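Matching sites in hypothetical protein PH1566 from Pyrococcus horikoshii, a protein that probably binds RNA through its KH domains and, as an archaeal Dim2p, is probably a preribosomal RNA processing factor (PDB 2E3U (chain A, 2.30 Å), residues R102-E107 and T168-G173), and in its relative K Homology domain-containing protein from Aeropyrum pernix (PDB 1TUA (chain B, 1.50 Å), residues L72-E77 and E137-G142). Structure 2 is superposed on structure 1 by the backbone atoms of these residues (RMSD 0.37 Å); each is numbered along its deposited sequence.

Structure 1 (2E3U); sequences RGFSPE and TVAIIG.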
loop_
_atom_site.group_PDB
_atom_site.type_symbol
_atom_site.label_atom_id
_atom_site.label_comp_id
_atom_site.label_asym_id
_atom_site.label_seq_id
_atom_site.Cartn_x
_atom_site.Cartn_y
_atom_site.Cartn_z
ATOM N N ARG A 102 -2.251 2.093 5.185
ATOM C CA ARG A 102 -2.176 0.633 5.290
ATOM C C ARG A 102 -0.760 0.100 5.612
ATOM O O ARG A 102 -0.397 -1.058 5.305
ATOM C CB ARG A 102 -2.730 0.009 4.003
ATOM C CG ARG A 102 -4.228 0.184 3.839
ATOM C CD ARG A 102 -4.965 -0.729 4.826
ATOM N NE ARG A 102 -5.338 -0.086 6.073
ATOM C CZ ARG A 102 -5.434 -0.704 7.251
ATOM N NH1 ARG A 102 -5.125 -1.995 7.390
ATOM N NH2 ARG A 102 -5.812 -0.011 8.313
ATOM N N GLY A 103 0.066 0.976 6.160
ATOM C CA GLY A 103 1.341 0.539 6.687
ATOM C C GLY A 103 2.587 0.735 5.852
ATOM O O GLY A 103 3.665 0.430 6.352
ATOM N N PHE A 104 2.476 1.233 4.610
ATOM C CA PHE A 104 3.687 1.599 3.842
ATOM C C PHE A 104 4.316 2.872 4.424
ATOM O O PHE A 104 3.593 3.812 4.774
ATOM C CB PHE A 104 3.375 1.827 2.334
ATOM C CG PHE A 104 3.204 0.547 1.530
ATOM C CD1 PHE A 104 1.946 0.154 1.073
ATOM C CD2 PHE A 104 4.295 -0.256 1.228
ATOM C CE1 PHE A 104 1.770 -1.006 0.301
ATOM C CE2 PHE A 104 4.145 -1.432 0.500
ATOM C CZ PHE A 104 2.870 -1.819 0.028
ATOM N N SER A 105 5.645 2.931 4.500
ATOM C CA SER A 105 6.315 4.208 4.754
ATOM C C SER A 105 5.991 5.111 3.596
ATOM O O SER A 105 5.621 4.610 2.520
ATOM C CB SER A 105 7.845 4.057 4.881
ATOM O OG SER A 105 8.457 3.895 3.593
ATOM N N PRO A 106 6.096 6.447 3.794
ATOM C CA PRO A 106 5.933 7.415 2.711
ATOM C C PRO A 106 6.875 7.225 1.520
ATOM O O PRO A 106 6.418 7.341 0.357
ATOM C CB PRO A 106 6.193 8.742 3.406
ATOM C CG PRO A 106 5.703 8.483 4.827
ATOM C CD PRO A 106 6.276 7.132 5.093
ATOM N N GLU A 107 8.159 6.945 1.798
ATOM C CA GLU A 107 9.159 6.650 0.754
ATOM C C GLU A 107 8.717 5.503 -0.158
ATOM O O GLU A 107 8.914 5.561 -1.368
ATOM C CB GLU A 107 10.537 6.310 1.364
ATOM C CG GLU A 107 11.133 7.425 2.286
ATOM C CD GLU A 107 11.827 8.558 1.516
ATOM O OE1 GLU A 107 11.246 9.010 0.493
ATOM O OE2 GLU A 107 12.944 9.004 1.939
ATOM N N THR A 168 -5.153 -6.093 6.926
ATOM C CA THR A 168 -4.953 -6.052 5.471
ATOM C C THR A 168 -3.553 -6.442 5.080
ATOM O O THR A 168 -2.641 -6.409 5.896
ATOM C CB THR A 168 -5.203 -4.659 4.869
ATOM O OG1 THR A 168 -4.254 -3.725 5.406
ATOM C CG2 THR A 168 -6.654 -4.157 5.124
ATOM N N VAL A 169 -3.402 -6.803 3.804
ATOM C CA VAL A 169 -2.127 -6.805 3.111
ATOM C C VAL A 169 -2.328 -5.811 1.996
ATOM O O VAL A 169 -3.384 -5.810 1.378
ATOM C CB VAL A 169 -1.767 -8.183 2.446
ATOM C CG1 VAL A 169 -0.292 -8.243 2.047
ATOM C CG2 VAL A 169 -2.049 -9.286 3.367
ATOM N N ALA A 170 -1.331 -4.970 1.725
ATOM C CA ALA A 170 -1.433 -3.994 0.626
ATOM C C ALA A 170 -0.252 -4.184 -0.333
ATOM O O ALA A 170 0.846 -4.472 0.106
ATOM C CB ALA A 170 -1.486 -2.565 1.153
ATOM N N ILE A 171 -0.502 -4.031 -1.629
ATOM C CA ILE A 171 0.458 -4.342 -2.670
ATOM C C ILE A 171 0.561 -3.159 -3.620
ATOM O O ILE A 171 -0.442 -2.522 -3.931
ATOM C CB ILE A 171 0.071 -5.619 -3.457
ATOM C CG1 ILE A 171 -0.346 -6.743 -2.490
ATOM C CG2 ILE A 171 1.245 -6.063 -4.354
ATOM C CD1 ILE A 171 -0.864 -8.064 -3.166
ATOM N N ILE A 172 1.790 -2.836 -4.026
ATOM C CA ILE A 172 2.066 -1.775 -4.997
ATOM C C ILE A 172 2.905 -2.365 -6.095
ATOM O O ILE A 172 3.913 -2.995 -5.824
ATOM C CB ILE A 172 2.817 -0.547 -4.387
ATOM C CG1 ILE A 172 1.946 0.170 -3.356
ATOM C CG2 ILE A 172 3.178 0.428 -5.497
ATOM C CD1 ILE A 172 2.725 1.145 -2.443
ATOM N N GLY A 173 2.453 -2.212 -7.327
ATOM C CA GLY A 173 3.066 -2.891 -8.437
ATOM C C GLY A 173 2.375 -2.551 -9.720
ATOM O O GLY A 173 1.302 -1.971 -9.704
HETATM O O HOH W 1 -1.511 -3.203 4.755
#
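Arg102 and Thr168 meet nearly at a right angle where the turn between helices 87-101 and 106-109 lies against strand 168-173, the middle strand of a KH-domain sheet. Bends at chi2 (-73°) and chi3 curl the arginine so that its guanidinium presents an edge to the threonine: NH1 donates to OG1 over 2.8 Å, with OG1 in the guanidinium plane and the N-H pointing almost straight at it (169°). Tyr165 O and a water lie within reach of OG1 and compete for its one proton. Nearer the backbone, Arg102 CB touches Ala170 CB at 4.0 Å, and the arginine also reaches Ile121 of strand 118-123. Phe104 forms the apolar half: its CE1 lies 3.7 Å from Ala170 CB, and Ile172 CD1 sits over one face, 3.7 Å from the ring centroid and 14° off the normal, a CH-pi contact. Gly103, with positive phi, ends helix 87-101 in a Schellman motif, and Ser105 OG caps Arg108 N. The contact seats the turn on the sheet face turned away from helix 175-189.

What differs
From structure 1 to structure 2 the comparable CA atoms, and the CB atoms of the exchanged residues, coincide within the error, so the main differences lie in side chains. Arg102(A) gives way to Leu72(B) with a similar first torsion (-70° against -74°). CG of Arg102(A) and CG of Leu72(B) are 0.6 Å apart, and CD of Arg102(A) and CD2 of Leu72(B) are 0.8 Å apart; beyond them NE, CZ, NH1 and NH2 of Arg102(A) go, while CD1 of Leu72(B) comes. Thr168(A) becomes Glu137(B): CG2 of Thr168(A) and CG of Glu137(B) lie 0.5 Å apart after superposition, OG1 goes, and CD, OE1 and OE2 come. The 2.8 Å hydrogen bond from Arg102(A) NH1 to Thr168(A) OG1 disappears, since Leu72(B) has no polar side-chain atom to make it. Glu137(B) OE1 stands 1.5 Å apart from the former place of Arg102(A) NH1, which puts an anionic group, matched by Lys11(B), close to where the guanidinium nitrogen stood. Phe104(A) and Ile172(A) keep their places in Phe74(B) and Ile141(B), as does the water. Away from the interface, Ser105(A) becomes Pro75(B): the hydroxyl OG is absent, and Pro75(B) CD comes to 3.8 Å from Gly73(B) O.

Structure 2 (1TUA); sequences LGFPPE and EVAIIG.
Leu72 and Glu137 run across each other at about a right angle, and their touch is of a methyl on a carboxylate: leucine CD2 lies 3.7 Å from glutamate CD, OE1 and OE2 alike, so the methyl faces the whole group. The glutamate, extended beyond CG (chi2 155°), brings the carboxylate up to CD2, which lies over its face, and OE1 finds its charge partner in Lys11, with which it forms a salt bridge. A water bridges the segments through the backbone, close to Leu72 O and Glu137 O. On the other leucine branch, CD1 packs on Ala139 CB at 3.9 Å, while Leu72 CB stands 4.1 Å from that same methyl; the leucine also reaches Leu89 and Val91 of strand 87-93. Phe74 forms the apolar half: its CE2 lies 3.5 Å from Ala139 CB, and Ile141 CD1 sits over one face, 3.8 Å from the ring centroid and 18° off the normal, a CH-pi contact. Gly73, with positive phi, closes helix 57-72 in a Schellman motif, and Pro75 holds the N-cap position of the next helix.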
loop_
_atom_site.group_PDB
_atom_site.type_symbol
_atom_site.label_atom_id
_atom_site.label_comp_id
_atom_site.label_asym_id
_atom_site.label_seq_id
_atom_site.Cartn_x
_atom_site.Cartn_y
_atom_site.Cartn_z
ATOM N N LEU B 72 -2.438 2.360 5.229
ATOM C CA LEU B 72 -2.398 0.898 5.284
ATOM C C LEU B 72 -1.134 0.330 5.930
ATOM O O LEU B 72 -1.095 -0.850 6.296
ATOM C CB LEU B 72 -2.567 0.320 3.878
ATOM C CG LEU B 72 -3.992 0.419 3.327
ATOM C CD1 LEU B 72 -3.994 0.105 1.844
ATOM C CD2 LEU B 72 -4.899 -0.539 4.087
ATOM N N GLY B 73 -0.099 1.153 6.067
ATOM C CA GLY B 73 1.117 0.674 6.703
ATOM C C GLY B 73 2.428 0.936 5.982
ATOM O O GLY B 73 3.495 0.821 6.586
ATOM N N PHE B 74 2.363 1.275 4.697
ATOM C CA PHE B 74 3.572 1.552 3.931
ATOM C C PHE B 74 4.257 2.834 4.380
ATOM O O PHE B 74 3.600 3.828 4.665
ATOM C CB PHE B 74 3.251 1.737 2.439
ATOM C CG PHE B 74 3.161 0.457 1.654
ATOM C CD1 PHE B 74 4.286 -0.344 1.462
ATOM C CD2 PHE B 74 1.960 0.078 1.064
ATOM C CE1 PHE B 74 4.217 -1.502 0.691
ATOM C CE2 PHE B 74 1.877 -1.081 0.287
ATOM C CZ PHE B 74 3.009 -1.872 0.099
ATOM N N PRO B 75 5.594 2.820 4.473
ATOM C CA PRO B 75 6.259 4.062 4.872
ATOM C C PRO B 75 6.117 4.987 3.650
ATOM O O PRO B 75 6.007 4.509 2.511
ATOM C CB PRO B 75 7.708 3.623 5.112
ATOM C CG PRO B 75 7.856 2.401 4.248
ATOM C CD PRO B 75 6.539 1.693 4.465
ATOM N N PRO B 76 6.104 6.312 3.860
ATOM C CA PRO B 76 5.967 7.238 2.731
ATOM C C PRO B 76 6.855 6.938 1.520
ATOM O O PRO B 76 6.390 6.962 0.382
ATOM C CB PRO B 76 6.288 8.585 3.359
ATOM C CG PRO B 76 5.696 8.432 4.722
ATOM C CD PRO B 76 6.151 7.049 5.136
ATOM N N GLU B 77 8.129 6.658 1.774
ATOM C CA GLU B 77 9.078 6.383 0.708
ATOM C C GLU B 77 8.607 5.284 -0.237
ATOM O O GLU B 77 8.824 5.368 -1.443
ATOM C CB GLU B 77 10.440 6.008 1.296
ATOM C CG GLU B 77 11.153 7.125 2.076
ATOM C CD GLU B 77 10.512 7.446 3.427
ATOM O OE1 GLU B 77 9.858 6.563 4.026
ATOM O OE2 GLU B 77 10.685 8.588 3.905
ATOM N N GLU B 137 -4.687 -6.268 6.886
ATOM C CA GLU B 137 -4.716 -5.953 5.457
ATOM C C GLU B 137 -3.325 -6.073 4.850
ATOM O O GLU B 137 -2.360 -5.559 5.415
ATOM C CB GLU B 137 -5.233 -4.528 5.241
ATOM C CG GLU B 137 -6.711 -4.362 5.537
ATOM C CD GLU B 137 -7.079 -2.938 5.905
ATOM O OE1 GLU B 137 -6.492 -2.396 6.873
ATOM O OE2 GLU B 137 -7.963 -2.361 5.233
ATOM N N VAL B 138 -3.215 -6.770 3.722
ATOM C CA VAL B 138 -1.929 -6.885 3.035
ATOM C C VAL B 138 -2.023 -5.992 1.803
ATOM O O VAL B 138 -2.796 -6.268 0.883
ATOM C CB VAL B 138 -1.627 -8.310 2.592
ATOM C CG1 VAL B 138 -0.275 -8.351 1.898
ATOM C CG2 VAL B 138 -1.635 -9.232 3.799
ATOM N N ALA B 139 -1.255 -4.907 1.809
ATOM C CA ALA B 139 -1.261 -3.941 0.713
ATOM C C ALA B 139 -0.139 -4.242 -0.276
ATOM O O ALA B 139 0.980 -4.580 0.120
ATOM C CB ALA B 139 -1.114 -2.527 1.271
ATOM N N ILE B 140 -0.443 -4.086 -1.562
ATOM C CA ILE B 140 0.504 -4.377 -2.632
ATOM C C ILE B 140 0.588 -3.230 -3.631
ATOM O O ILE B 140 -0.434 -2.713 -4.069
ATOM C CB ILE B 140 0.049 -5.633 -3.412
ATOM C CG1 ILE B 140 -0.140 -6.807 -2.448
ATOM C CG2 ILE B 140 1.044 -5.959 -4.521
ATOM C CD1 ILE B 140 -1.006 -7.931 -3.014
ATOM N N ILE B 141 1.807 -2.854 -4.001
ATOM C CA ILE B 141 2.025 -1.799 -4.984
ATOM C C ILE B 141 2.836 -2.360 -6.146
ATOM O O ILE B 141 3.914 -2.921 -5.938
ATOM C CB ILE B 141 2.815 -0.603 -4.393
ATOM C CG1 ILE B 141 2.015 0.059 -3.258
ATOM C CG2 ILE B 141 3.113 0.406 -5.503
ATOM C CD1 ILE B 141 2.817 1.044 -2.427
ATOM N N GLY B 142 2.315 -2.207 -7.361
ATOM C CA GLY B 142 3.009 -2.684 -8.552
ATOM C C GLY B 142 2.150 -2.416 -9.776
ATOM O O GLY B 142 1.077 -1.830 -9.638
HETATM O O HOH W 2 -0.904 -3.127 4.894
#